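Long-range contacts in phosphoethanolamine N-methyltransferase 1 (Haemonchus contortus, PDB 4KRG), which probably transfers a methyl group from S-adenosylmethionine to phosphoethanolamine, a step in the phosphocholine biosynthesis of nematodes: residues N273-W278 and S443-H448; S44-I49 and V219-R224; M117-D123 and R148-A152. One frame throughout, in Å; residues are numbered along the deposited sequence.

The three contacts illustrate how distant parts of one chain are tied together by different chemistry. Interaction 2 lies nearest the active site: Tyr222 comes within about 6 Å of the bound phosphoethanolamine, and Asp45 comes equally near S-adenosylhomocysteine. Interaction 3 closes inside the loop of chain that interaction 2 closes, and their centres are 29 Å apart. The side chain of Trp149 is about 10 Å from the bound S-adenosylhomocysteine. Interaction 1 follows later in the sequence. Its centre lies 34 Å from that of interaction 2 and 49 Å from that of interaction 3, across the centre of the chain. None of the three touches another.

Interaction 1: residues N273-W278 and S443-H448; sequences NEKYSW and SFIKDH
Phe444 and Trp278 meet at the tight end of this contact, where a loop lies against helix 434-448: CB of Phe444 comes within 3.4 Å of CB of Trp278, and the two side chains cross at about a right angle. From there the benzyl group reaches along the loop toward Tyr276. Its CE1 sits 3.1 Å from the carbonyl O of Tyr276, which lies near the ring plane at its edge. That same ring turns an edge toward the face of the Tyr276 ring in an offset edge-to-face pair, planes 78° apart. The indole of Trp278 leads off to Tyr459, which it meets edge-to-face.

His448 links the two halves. Its NE2 accepts the backbone N-H of Lys275 at 3.0 Å, nearly straight at 169°, and its ND1 donates to the carbonyl O of Phe444 one helical turn back, 2.8 Å away. Both partners lie in the imidazole plane, so the ring is held flat and its rotation fixed, while CE1 rests over one face of Tyr276.

Toward solvent, apolar packing gives way to charge and water. With chi1 at 56°, the Tyr276 ring swings toward the helix and its OH donates to the anti lone pair of Asp447 OD2, 2.5 Å away. NZ of the exposed Lys275 forms a looser salt bridge with Asp447 OD1 at 3.2 Å, from above the carboxylate plane, and a water donates to OD2. The lysine and the tyrosine hydroxyl would tend to stabilise the Asp447 carboxylate as an anion, whereas a histidine that donates through ND1 and accepts through NE2 is consistent with a neutral imidazole.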
loop_
_atom_site.group_PDB
_atom_site.type_symbol
_atom_site.label_atom_id
_atom_site.label_comp_id
_atom_site.label_asym_id
_atom_site.label_seq_id
_atom_site.Cartn_x
_atom_site.Cartn_y
_atom_site.Cartn_z
ATOM N N ASN A 273 -2.001 2.780 20.800
ATOM C CA ASN A 273 -3.013 2.699 21.851
ATOM C C ASN A 273 -4.181 3.664 21.676
ATOM O O ASN A 273 -4.980 3.849 22.596
ATOM C CB ASN A 273 -2.385 2.871 23.235
ATOM C CG ASN A 273 -1.642 1.633 23.692
ATOM O OD1 ASN A 273 -2.100 0.507 23.487
ATOM N ND2 ASN A 273 -0.485 1.834 24.309
ATOM N N GLU A 274 -4.290 4.270 20.498
ATOM C CA GLU A 274 -5.335 5.265 20.269
ATOM C C GLU A 274 -6.722 4.659 20.456
ATOM O O GLU A 274 -7.168 3.840 19.645
ATOM C CB GLU A 274 -5.228 5.902 18.877
ATOM C CG GLU A 274 -6.067 7.170 18.760
ATOM C CD GLU A 274 -6.254 7.679 17.341
ATOM O OE1 GLU A 274 -6.442 6.851 16.421
ATOM O OE2 GLU A 274 -6.239 8.919 17.156
ATOM N N LYS A 275 -7.394 5.063 21.529
ATOM C CA LYS A 275 -8.718 4.536 21.859
ATOM C C LYS A 275 -9.861 5.203 21.092
ATOM O O LYS A 275 -10.958 4.652 21.007
ATOM C CB LYS A 275 -8.982 4.673 23.356
ATOM C CG LYS A 275 -8.003 3.931 24.237
ATOM C CD LYS A 275 -8.408 4.045 25.704
ATOM C CE LYS A 275 -8.406 5.493 26.170
ATOM N NZ LYS A 275 -8.471 5.611 27.656
ATOM N N TYR A 276 -9.599 6.392 20.555
ATOM C CA TYR A 276 -10.580 7.169 19.797
ATOM C C TYR A 276 -9.838 8.363 19.213
ATOM O O TYR A 276 -8.702 8.615 19.595
ATOM C CB TYR A 276 -11.724 7.634 20.700
ATOM C CG TYR A 276 -11.264 8.433 21.888
ATOM C CD1 TYR A 276 -11.125 9.811 21.809
ATOM C CD2 TYR A 276 -10.949 7.809 23.090
ATOM C CE1 TYR A 276 -10.689 10.545 22.884
ATOM C CE2 TYR A 276 -10.512 8.537 24.177
ATOM C CZ TYR A 276 -10.384 9.904 24.070
ATOM O OH TYR A 276 -9.947 10.641 25.139
ATOM N N SER A 277 -10.463 9.103 18.301
ATOM C CA SER A 277 -9.831 10.302 17.742
ATOM C C SER A 277 -10.409 11.532 18.424
ATOM O O SER A 277 -11.585 11.539 18.782
ATOM C CB SER A 277 -10.056 10.381 16.229
ATOM O OG SER A 277 -9.504 11.573 15.689
ATOM N N TRP A 278 -9.607 12.577 18.614
ATOM C CA TRP A 278 -10.155 13.768 19.253
ATOM C C TRP A 278 -11.226 14.407 18.396
ATOM O O TRP A 278 -12.081 15.123 18.897
ATOM C CB TRP A 278 -9.080 14.786 19.650
ATOM C CG TRP A 278 -8.392 15.568 18.560
ATOM C CD1 TRP A 278 -7.134 15.357 18.085
ATOM C CD2 TRP A 278 -8.889 16.734 17.885
ATOM N NE1 TRP A 278 -6.821 16.299 17.137
ATOM C CE2 TRP A 278 -7.877 17.158 16.995
ATOM C CE3 TRP A 278 -10.084 17.453 17.932
ATOM C CZ2 TRP A 278 -8.034 18.263 16.157
ATOM C CZ3 TRP A 278 -10.237 18.549 17.102
ATOM C CH2 TRP A 278 -9.217 18.945 16.228
ATOM N N SER A 443 -8.320 16.978 25.900
ATOM C CA SER A 443 -8.872 15.816 26.589
ATOM C C SER A 443 -8.245 14.546 26.047
ATOM O O SER A 443 -7.954 13.619 26.795
ATOM C CB SER A 443 -10.389 15.741 26.414
ATOM O OG SER A 443 -11.044 16.824 27.054
ATOM N N PHE A 444 -8.050 14.518 24.736
ATOM C CA PHE A 444 -7.496 13.362 24.048
ATOM C C PHE A 444 -6.026 13.130 24.395
ATOM O O PHE A 444 -5.591 11.998 24.585
ATOM C CB PHE A 444 -7.675 13.550 22.542
ATOM C CG PHE A 444 -6.812 12.654 21.702
ATOM C CD1 PHE A 444 -7.235 11.381 21.362
ATOM C CD2 PHE A 444 -5.586 13.103 21.219
ATOM C CE1 PHE A 444 -6.441 10.558 20.570
ATOM C CE2 PHE A 444 -4.783 12.287 20.434
ATOM C CZ PHE A 444 -5.209 11.013 20.107
ATOM N N ILE A 445 -5.257 14.205 24.465
ATOM C CA ILE A 445 -3.827 14.110 24.758
ATOM C C ILE A 445 -3.565 13.658 26.197
ATOM O O ILE A 445 -2.712 12.796 26.450
ATOM C CB ILE A 445 -3.136 15.459 24.474
ATOM C CG1 ILE A 445 -2.825 15.580 22.982
ATOM C CG2 ILE A 445 -1.878 15.626 25.292
ATOM C CD1 ILE A 445 -2.438 16.985 22.555
ATOM N N LYS A 446 -4.305 14.230 27.140
ATOM C CA LYS A 446 -4.138 13.874 28.544
ATOM C C LYS A 446 -4.540 12.423 28.774
ATOM O O LYS A 446 -3.900 11.702 29.540
ATOM C CB LYS A 446 -4.996 14.785 29.420
ATOM C CG LYS A 446 -4.687 16.264 29.295
ATOM C CD LYS A 446 -3.329 16.607 29.872
ATOM C CE LYS A 446 -3.169 18.122 30.017
ATOM N NZ LYS A 446 -1.879 18.489 30.658
ATOM N N ASP A 447 -5.613 12.013 28.101
ATOM C CA ASP A 447 -6.184 10.679 28.241
ATOM C C ASP A 447 -5.228 9.602 27.757
ATOM O O ASP A 447 -5.202 8.497 28.291
ATOM C CB ASP A 447 -7.479 10.593 27.436
ATOM C CG ASP A 447 -8.255 9.330 27.705
ATOM O OD1 ASP A 447 -7.957 8.622 28.690
ATOM O OD2 ASP A 447 -9.190 9.050 26.930
ATOM N N HIS A 448 -4.452 9.935 26.733
ATOM C CA HIS A 448 -3.489 9.001 26.158
ATOM C C HIS A 448 -2.073 9.239 26.676
ATOM O O HIS A 448 -1.137 8.540 26.275
ATOM C CB HIS A 448 -3.528 9.056 24.626
ATOM C CG HIS A 448 -4.796 8.529 24.040
ATOM N ND1 HIS A 448 -5.937 9.296 23.886
ATOM C CD2 HIS A 448 -5.125 7.296 23.580
ATOM C CE1 HIS A 448 -6.889 8.576 23.360
ATOM N NE2 HIS A 448 -6.429 7.346 23.154
HETATM O O HOH W 1 -11.149 7.594 28.049
#

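Interaction 2: residues S44-I49 and V219-R224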
loop_
_atom_site.group_PDB
_atom_site.type_symbol
_atom_site.label_atom_id
_atom_site.label_comp_id
_atom_site.label_asym_id
_atom_site.label_seq_id
_atom_site.Cartn_x
_atom_site.Cartn_y
_atom_site.Cartn_z
ATOM N N SER A 44 -9.336 -16.000 -6.261
ATOM C CA SER A 44 -9.738 -14.656 -5.881
ATOM C C SER A 44 -8.518 -13.778 -5.624
ATOM O O SER A 44 -8.506 -12.616 -6.013
ATOM C CB SER A 44 -10.681 -14.670 -4.679
ATOM O OG SER A 44 -10.060 -15.247 -3.556
ATOM N N ASP A 45 -7.490 -14.329 -4.990
ATOM C CA ASP A 45 -6.251 -13.587 -4.772
ATOM C C ASP A 45 -5.598 -13.210 -6.108
ATOM O O ASP A 45 -5.221 -12.062 -6.329
ATOM C CB ASP A 45 -5.276 -14.401 -3.912
ATOM C CG ASP A 45 -3.892 -13.777 -3.846
ATOM O OD1 ASP A 45 -3.637 -12.982 -2.917
ATOM O OD2 ASP A 45 -3.054 -14.093 -4.718
ATOM N N ARG A 46 -5.482 -14.185 -6.999
ATOM C CA ARG A 46 -4.841 -13.960 -8.288
ATOM C C ARG A 46 -5.565 -12.863 -9.068
ATOM O O ARG A 46 -4.925 -11.987 -9.650
ATOM C CB ARG A 46 -4.773 -15.267 -9.080
ATOM C CG ARG A 46 -4.397 -15.081 -10.529
ATOM C CD ARG A 46 -4.116 -16.402 -11.212
ATOM N NE ARG A 46 -4.941 -17.501 -10.718
ATOM C CZ ARG A 46 -6.116 -17.847 -11.231
ATOM N NH1 ARG A 46 -6.622 -17.173 -12.253
ATOM N NH2 ARG A 46 -6.784 -18.869 -10.719
ATOM N N ALA A 47 -6.898 -12.897 -9.039
ATOM C CA ALA A 47 -7.719 -11.887 -9.703
ATOM C C ALA A 47 -7.548 -10.500 -9.080
ATOM O O ALA A 47 -7.488 -9.508 -9.798
ATOM C CB ALA A 47 -9.183 -12.302 -9.704
ATOM N N ASP A 48 -7.463 -10.434 -7.751
ATOM C CA ASP A 48 -7.174 -9.176 -7.060
ATOM C C ASP A 48 -5.885 -8.544 -7.568
ATOM O O ASP A 48 -5.814 -7.345 -7.797
ATOM C CB ASP A 48 -7.022 -9.405 -5.555
ATOM C CG ASP A 48 -8.342 -9.678 -4.857
ATOM O OD1 ASP A 48 -9.413 -9.393 -5.425
ATOM O OD2 ASP A 48 -8.287 -10.177 -3.717
ATOM N N ILE A 49 -4.858 -9.366 -7.721
ATOM C CA ILE A 49 -3.559 -8.883 -8.160
ATOM C C ILE A 49 -3.569 -8.549 -9.655
ATOM O O ILE A 49 -3.177 -7.454 -10.063
ATOM C CB ILE A 49 -2.454 -9.926 -7.873
ATOM C CG1 ILE A 49 -2.301 -10.152 -6.363
ATOM C CG2 ILE A 49 -1.140 -9.503 -8.515
ATOM C CD1 ILE A 49 -1.919 -8.917 -5.565
ATOM N N VAL A 219 -4.548 -6.554 -0.121
ATOM C CA VAL A 219 -5.166 -7.525 -1.013
ATOM C C VAL A 219 -6.534 -7.911 -0.455
ATOM O O VAL A 219 -6.620 -8.432 0.661
ATOM C CB VAL A 219 -4.279 -8.769 -1.134
ATOM C CG1 VAL A 219 -4.942 -9.817 -2.018
ATOM C CG2 VAL A 219 -2.911 -8.386 -1.675
ATOM N N PRO A 220 -7.614 -7.631 -1.215
ATOM C CA PRO A 220 -8.995 -7.824 -0.741
ATOM C C PRO A 220 -9.303 -9.212 -0.186
ATOM O O PRO A 220 -9.916 -9.315 0.877
ATOM C CB PRO A 220 -9.832 -7.544 -1.995
ATOM C CG PRO A 220 -9.016 -6.558 -2.744
ATOM C CD PRO A 220 -7.585 -6.973 -2.534
ATOM N N THR A 221 -8.876 -10.257 -0.885
ATOM C CA THR A 221 -9.084 -11.635 -0.440
ATOM C C THR A 221 -8.531 -11.929 0.958
ATOM O O THR A 221 -9.122 -12.691 1.726
ATOM C CB THR A 221 -8.463 -12.613 -1.442
ATOM O OG1 THR A 221 -9.082 -12.426 -2.718
ATOM C CG2 THR A 221 -8.649 -14.052 -0.997
ATOM N N TYR A 222 -7.391 -11.331 1.287
ATOM C CA TYR A 222 -6.786 -11.558 2.594
ATOM C C TYR A 222 -7.468 -10.795 3.718
ATOM O O TYR A 222 -7.393 -11.192 4.878
ATOM C CB TYR A 222 -5.277 -11.329 2.556
ATOM C CG TYR A 222 -4.568 -12.584 2.124
ATOM C CD1 TYR A 222 -4.127 -13.502 3.060
ATOM C CD2 TYR A 222 -4.394 -12.882 0.781
ATOM C CE1 TYR A 222 -3.506 -14.669 2.681
ATOM C CE2 TYR A 222 -3.768 -14.054 0.384
ATOM C CZ TYR A 222 -3.324 -14.941 1.341
ATOM O OH TYR A 222 -2.701 -16.105 0.969
ATOM N N ILE A 223 -8.156 -9.714 3.382
ATOM C CA ILE A 223 -8.987 -9.067 4.383
ATOM C C ILE A 223 -10.249 -9.895 4.598
ATOM O O ILE A 223 -10.578 -10.244 5.733
ATOM C CB ILE A 223 -9.351 -7.632 3.994
ATOM C CG1 ILE A 223 -8.094 -6.759 3.992
ATOM C CG2 ILE A 223 -10.395 -7.072 4.960
ATOM C CD1 ILE A 223 -8.332 -5.357 3.495
ATOM N N ARG A 224 -10.946 -10.234 3.514
ATOM C CA ARG A 224 -12.246 -10.895 3.640
ATOM C C ARG A 224 -12.157 -12.259 4.287
ATOM O O ARG A 224 -12.994 -12.615 5.116
ATOM C CB ARG A 224 -12.928 -11.048 2.282
ATOM C CG ARG A 224 -13.344 -9.751 1.634
ATOM C CD ARG A 224 -14.330 -10.030 0.516
ATOM N NE ARG A 224 -13.884 -11.109 -0.354
ATOM C CZ ARG A 224 -13.012 -10.943 -1.341
ATOM N NH1 ARG A 224 -12.496 -9.742 -1.562
ATOM N NH2 ARG A 224 -12.655 -11.968 -2.104
HETATM O O HOH W 2 -11.468 -10.203 -4.146
#
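Both methyl groups of Val219, the N-cap residue of helix 220-226, lie against helix 38-50. CG1 stands 3.5 Å from Asp45 OD1, and CG2 lies 4.0 Å from CD1 of Ile49, a small apolar contact beside the polar ones. Pro220 comes next: its side chain and that of Asp48 approach from opposite directions, and CD lies 3.5 Å from Asp48 OD2.

Thr221 carries the polar grip. Its backbone N reaches Asp48 OD2 at 2.9 Å, nearly along the C-O axis, while its OG1 donates to the same oxygen at 2.6 Å from 41° above the carboxylate plane. The two donors arrive from opposite faces of that plane, so one oxygen anchors both the main chain and the side chain in the first turn of the helix. Chi1 of Thr221, -60°, sets OG1 beside its own backbone N and lets both groups converge on a single acceptor.

Tyr222 then offers the edge of its ring to Asp45, CE2 lying 3.5 Å from OD1, an oxygen that also forms a salt bridge with Arg159 on strand 154-161. Last, Arg224 joins through a water that donates to Asp48 OD1 and accepts from NH1, so that both oxygens of Asp48 are engaged.

The short helical segments run at 137° to each other, 9.2 Å apart at closest approach. They pack beside strands 154-161 and 231-240 in a Rossmann-like methyltransferase fold, close to where phosphoethanolamine and S-adenosylhomocysteine bind; Tyr222 also touches Trp129 and Ser166 of the phosphoethanolamine pocket.

Interaction 3: residues M117-D123 and R148-A152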
loop_
_atom_site.group_PDB
_atom_site.type_symbol
_atom_site.label_atom_id
_atom_site.label_comp_id
_atom_site.label_asym_id
_atom_site.label_seq_id
_atom_site.Cartn_x
_atom_site.Cartn_y
_atom_site.Cartn_z
HETATM N N MSE A 117 19.505 -9.160 -17.259
HETATM C CA MSE A 117 18.874 -8.955 -18.555
HETATM C C MSE A 117 19.299 -7.606 -19.089
HETATM O O MSE A 117 19.793 -6.764 -18.334
HETATM C CB MSE A 117 17.354 -8.992 -18.432
HETATM C CG MSE A 117 16.750 -10.370 -18.506
HETATM SE SE MSE A 117 14.834 -10.251 -18.270
HETATM C CE MSE A 117 14.846 -9.664 -16.416
ATOM N N ASP A 118 19.099 -7.392 -20.383
ATOM C CA ASP A 118 19.502 -6.135 -20.996
ATOM C C ASP A 118 18.762 -4.933 -20.403
ATOM O O ASP A 118 17.697 -5.078 -19.807
ATOM C CB ASP A 118 19.293 -6.184 -22.510
ATOM C CG ASP A 118 20.234 -7.152 -23.203
ATOM O OD1 ASP A 118 21.314 -7.461 -22.655
ATOM O OD2 ASP A 118 19.889 -7.595 -24.315
ATOM N N GLU A 119 19.346 -3.750 -20.560
ATOM C CA GLU A 119 18.668 -2.522 -20.187
ATOM C C GLU A 119 17.441 -2.359 -21.065
ATOM O O GLU A 119 17.451 -2.779 -22.228
ATOM C CB GLU A 119 19.581 -1.323 -20.407
ATOM C CG GLU A 119 20.905 -1.414 -19.702
ATOM C CD GLU A 119 21.831 -0.280 -20.078
ATOM O OE1 GLU A 119 21.670 0.286 -21.183
ATOM O OE2 GLU A 119 22.703 0.062 -19.251
ATOM N N LYS A 120 16.404 -1.735 -20.510
ATOM C CA LYS A 120 15.186 -1.421 -21.247
ATOM C C LYS A 120 14.714 -2.625 -22.042
ATOM O O LYS A 120 14.452 -2.522 -23.231
ATOM C CB LYS A 120 15.420 -0.221 -22.169
ATOM C CG LYS A 120 15.955 1.014 -21.440
ATOM C CD LYS A 120 16.588 1.995 -22.417
ATOM C CE LYS A 120 17.888 2.588 -21.877
ATOM N NZ LYS A 120 18.596 3.421 -22.898
ATOM N N SER A 121 14.618 -3.769 -21.376
ATOM C CA SER A 121 14.275 -5.008 -22.050
ATOM C C SER A 121 12.880 -5.517 -21.707
ATOM O O SER A 121 12.375 -6.411 -22.372
ATOM C CB SER A 121 15.309 -6.082 -21.741
ATOM O OG SER A 121 15.417 -6.283 -20.351
ATOM N N VAL A 122 12.265 -4.970 -20.661
ATOM C CA VAL A 122 10.886 -5.341 -20.312
ATOM C C VAL A 122 10.006 -4.128 -20.033
ATOM O O VAL A 122 10.500 -3.019 -19.823
ATOM C CB VAL A 122 10.801 -6.314 -19.101
ATOM C CG1 VAL A 122 11.437 -7.653 -19.429
ATOM C CG2 VAL A 122 11.440 -5.705 -17.870
ATOM N N ASP A 123 8.698 -4.354 -20.039
ATOM C CA ASP A 123 7.730 -3.308 -19.757
ATOM C C ASP A 123 7.120 -3.480 -18.380
ATOM O O ASP A 123 6.688 -2.511 -17.763
ATOM C CB ASP A 123 6.621 -3.325 -20.803
ATOM C CG ASP A 123 7.140 -3.048 -22.192
ATOM O OD1 ASP A 123 7.606 -1.917 -22.419
ATOM O OD2 ASP A 123 7.102 -3.958 -23.050
ATOM N N ARG A 148 17.018 -0.839 -14.088
ATOM C CA ARG A 148 17.861 -0.962 -15.271
ATOM C C ARG A 148 17.130 -1.648 -16.427
ATOM O O ARG A 148 17.248 -1.233 -17.578
ATOM C CB ARG A 148 19.122 -1.754 -14.913
ATOM C CG ARG A 148 20.069 -2.005 -16.069
ATOM C CD ARG A 148 21.192 -2.930 -15.651
ATOM N NE ARG A 148 22.187 -3.096 -16.710
ATOM C CZ ARG A 148 23.203 -2.262 -16.917
ATOM N NH1 ARG A 148 23.357 -1.197 -16.143
ATOM N NH2 ARG A 148 24.063 -2.491 -17.900
ATOM N N TRP A 149 16.374 -2.694 -16.105
ATOM C CA TRP A 149 15.701 -3.528 -17.098
ATOM C C TRP A 149 14.453 -2.894 -17.681
ATOM O O TRP A 149 14.069 -3.190 -18.807
ATOM C CB TRP A 149 15.297 -4.846 -16.459
ATOM C CG TRP A 149 16.439 -5.604 -15.890
ATOM C CD1 TRP A 149 17.751 -5.513 -16.252
ATOM C CD2 TRP A 149 16.371 -6.583 -14.850
ATOM N NE1 TRP A 149 18.509 -6.381 -15.498
ATOM C CE2 TRP A 149 17.685 -7.047 -14.629
ATOM C CE3 TRP A 149 15.331 -7.111 -14.082
ATOM C CZ2 TRP A 149 17.981 -8.017 -13.672
ATOM C CZ3 TRP A 149 15.625 -8.073 -13.135
ATOM C CH2 TRP A 149 16.941 -8.514 -12.938
ATOM N N LEU A 150 13.801 -2.041 -16.903
ATOM C CA LEU A 150 12.550 -1.438 -17.335
ATOM C C LEU A 150 12.758 -0.375 -18.411
ATOM O O LEU A 150 13.711 0.407 -18.355
ATOM C CB LEU A 150 11.812 -0.828 -16.141
ATOM C CG LEU A 150 10.974 -1.799 -15.313
ATOM C CD1 LEU A 150 10.464 -1.112 -14.055
ATOM C CD2 LEU A 150 9.812 -2.294 -16.146
ATOM N N ARG A 151 11.869 -0.358 -19.398
ATOM C CA ARG A 151 11.778 0.770 -20.319
ATOM C C ARG A 151 11.123 1.959 -19.609
ATOM O O ARG A 151 10.436 1.777 -18.608
ATOM C CB ARG A 151 10.981 0.378 -21.563
ATOM C CG ARG A 151 11.791 -0.415 -22.562
ATOM C CD ARG A 151 10.941 -1.001 -23.671
ATOM N NE ARG A 151 11.589 -2.198 -24.190
ATOM C CZ ARG A 151 11.104 -3.428 -24.068
ATOM N NH1 ARG A 151 9.940 -3.626 -23.482
ATOM N NH2 ARG A 151 11.778 -4.457 -24.555
ATOM N N ALA A 152 11.353 3.171 -20.109
ATOM C CA ALA A 152 10.669 4.351 -19.585
ATOM C C ALA A 152 9.162 4.117 -19.692
ATOM O O ALA A 152 8.718 3.457 -20.630
ATOM C CB ALA A 152 11.062 5.573 -20.367
HETATM O O HOH W 3 21.137 -7.076 -15.084
HETATM O O HOH W 4 22.322 -6.211 -17.994
#
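Val122 and Leu150 form a parallel beta bridge, and the backbone on either side of it is bonded as well: Arg151 N donates to Val122 O, Lys120 N donates to Arg148 O, and Trp149 O receives both Ser121 N at 2.7 Å and Val122 N at 3.1 Å. The forked acceptor lies where helix 136-149 gives way to strand 150-151. Lys120 adopts a left-handed backbone conformation in the turn leading to these bonds.

Among the side chains, the Trp149 indole is met over one face by Met117, a selenomethionine. Its CE methyl lies 3.5 Å from CE3 in a CH-pi contact, while the selenium stands farther off above the same ring. The bend at chi3, -67°, turns that methyl onto the face of the indole. At the ring edge NE1 donates to a water at 2.7 Å.

Two arginines flank this core and treat their acids differently. Glu119 OE2 sits over one face of the Arg148 guanidinium, 3.2 Å from NH2, an attraction of charges with no N-H directed at it; Glu119 OE1 is bonded to Ser204. Arg151 instead presents its guanidinium edge to Asp123: NH1 donates to OD1 at 3.1 Å and lies 2.9 Å from OD2, which also accepts the backbone N of Asp60.

The contact thus ties the start of strand 122-126 to the end of helix 136-149, within the beta-alpha-beta unit completed by the parallel strand 154-161. Met117 and Val122 rest on Val62, and Trp149 on Ile64, both in the adjoining strand 60-64.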